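Local atomic coordinates of myosin-2 (Saccharomyces cerevisiae, PDB entry 6IXO), a protein that carries organelles and other cargo along polarized actin cables as a class V myosin motor, gripping cargo receptors through the globular tail domain described here. Residues W214-S218 with F219-N223. Numbering follows the deposited sequence.
Sequences WCMKS and FHIEN. With SO4 (sulfate ion), chain B.
Ile221 N hydrogen-bonds Met216 O at 2.8 Å and His220 N hydrogen-bonds Lys217 O at 3.2 Å, the pair of a Schellman motif that ends helix 202-218, with His220 at positive phi (59°) as the C-prime residue. The last helical turn is closed by Phe219 N to Cys215 O. Phe219 CG stands beside its own backbone N (chi1 -66°), which lays the ring over the Cys215 carbonyl. Cys215 SG lies obliquely 5.2 Å from the Phe219 ring centroid, a sulfur-aromatic contact. Past the turn, Met216 CB meets Ile221 CB at 4.0 Å. Ser218 O sits over one face of the His220 imidazole, whose NE2 hydrogen-bonds Leu46 O. Trp214 points its indole edge at a sulfate, probably from the crystallisation liquor, and NE1 makes weak hydrogen bonds to O4 (3.0 Å) and O2. His274 NE2 also hydrogen-bonds this sulfate. A leucine here has no indole N-H and would probably leave the sulfate without this donor. The main-chain bonds give the carbonyls of Cys215, Met216 and Lys217 partners at the helix end, while Phe219 and Ile221 pack the turn against Val102 of helix 97-124 and Met216 reaches helix 223-247 of the cargo-binding tail.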
# COMPACT_ATOMS: atom_id res chain seq x y z
N TRP A 214 -7.55 1.41 -8.95
CA TRP A 214 -7.98 2.63 -9.67
C TRP A 214 -7.40 3.91 -9.06
O TRP A 214 -7.13 4.86 -9.79
CB TRP A 214 -9.50 2.71 -9.72
CG TRP A 214 -10.04 1.85 -10.79
CD1 TRP A 214 -10.77 0.68 -10.64
CD2 TRP A 214 -9.84 2.03 -12.19
NE1 TRP A 214 -11.05 0.16 -11.88
CE2 TRP A 214 -10.49 0.97 -12.85
CE3 TRP A 214 -9.17 3.00 -12.96
CZ2 TRP A 214 -10.49 0.84 -14.24
CZ3 TRP A 214 -9.18 2.87 -14.33
CH2 TRP A 214 -9.84 1.80 -14.96
N CYS A 215 -7.19 3.93 -7.73
CA CYS A 215 -6.56 5.11 -7.08
C CYS A 215 -5.13 5.24 -7.55
O CYS A 215 -4.65 6.34 -7.90
CB CYS A 215 -6.63 4.99 -5.53
SG CYS A 215 -8.30 5.34 -4.91
N MET A 216 -4.42 4.11 -7.58
CA MET A 216 -3.05 4.12 -8.09
C MET A 216 -2.96 4.47 -9.55
O MET A 216 -2.08 5.26 -9.96
CB MET A 216 -2.39 2.77 -7.84
CG MET A 216 -2.24 2.57 -6.34
SD MET A 216 -0.77 1.65 -5.99
CE MET A 216 -0.79 1.66 -4.21
N LYS A 217 -3.85 3.91 -10.35
CA LYS A 217 -3.89 4.28 -11.77
C LYS A 217 -4.22 5.77 -12.00
O LYS A 217 -3.52 6.50 -12.76
CB LYS A 217 -4.91 3.38 -12.50
CG LYS A 217 -4.90 3.59 -14.00
CD LYS A 217 -5.45 2.40 -14.77
CE LYS A 217 -5.17 2.58 -16.28
NZ LYS A 217 -5.40 1.33 -17.07
N SER A 218 -5.29 6.23 -11.35
CA SER A 218 -5.78 7.59 -11.59
C SER A 218 -4.81 8.59 -11.02
O SER A 218 -4.70 9.71 -11.57
CB SER A 218 -7.15 7.83 -10.98
OG SER A 218 -8.15 7.03 -11.60
N PHE A 219 -4.12 8.23 -9.93
CA PHE A 219 -3.22 9.19 -9.29
C PHE A 219 -1.81 9.09 -9.84
O PHE A 219 -0.88 9.62 -9.22
CB PHE A 219 -3.18 9.02 -7.76
CG PHE A 219 -4.49 9.33 -7.07
CD1 PHE A 219 -5.58 9.79 -7.80
CD2 PHE A 219 -4.63 9.14 -5.69
CE1 PHE A 219 -6.81 10.05 -7.19
CE2 PHE A 219 -5.84 9.41 -5.07
CZ PHE A 219 -6.94 9.87 -5.83
N HIS A 220 -1.67 8.41 -10.97
CA HIS A 220 -0.40 8.30 -11.69
C HIS A 220 0.70 7.69 -10.84
O HIS A 220 1.82 8.14 -10.85
CB HIS A 220 0.03 9.70 -12.20
CG HIS A 220 -1.07 10.42 -12.92
ND1 HIS A 220 -1.52 10.04 -14.16
CD2 HIS A 220 -1.82 11.49 -12.56
CE1 HIS A 220 -2.49 10.85 -14.54
NE2 HIS A 220 -2.69 11.74 -13.59
N ILE A 221 0.38 6.65 -10.09
CA ILE A 221 1.37 5.99 -9.26
C ILE A 221 2.12 4.97 -10.08
O ILE A 221 1.51 4.22 -10.84
CB ILE A 221 0.74 5.27 -8.05
CG1 ILE A 221 0.01 6.26 -7.16
CG2 ILE A 221 1.83 4.55 -7.24
CD1 ILE A 221 0.93 7.33 -6.62
N GLU A 222 3.43 4.91 -9.89
CA GLU A 222 4.28 3.97 -10.62
C GLU A 222 3.83 2.48 -10.41
O GLU A 222 3.58 2.06 -9.28
CB GLU A 222 5.74 4.22 -10.17
CG GLU A 222 6.36 5.62 -10.65
CD GLU A 222 6.13 6.85 -9.70
OE1 GLU A 222 6.90 7.86 -9.82
OE2 GLU A 222 5.19 6.85 -8.86
N ASN A 223 3.71 1.71 -11.50
CA ASN A 223 3.18 0.35 -11.44
C ASN A 223 3.93 -0.58 -10.48
O ASN A 223 3.33 -1.51 -9.92
CB ASN A 223 3.15 -0.28 -12.84
CG ASN A 223 1.90 0.10 -13.63
OD1 ASN A 223 0.92 0.62 -13.08
ND2 ASN A 223 1.92 -0.16 -14.95
S SO4 B . -12.41 -2.92 -13.38
O1 SO4 B . -12.72 -4.34 -13.20
O2 SO4 B . -13.31 -2.11 -12.56
O3 SO4 B . -12.57 -2.57 -14.79
O4 SO4 B . -11.04 -2.67 -12.98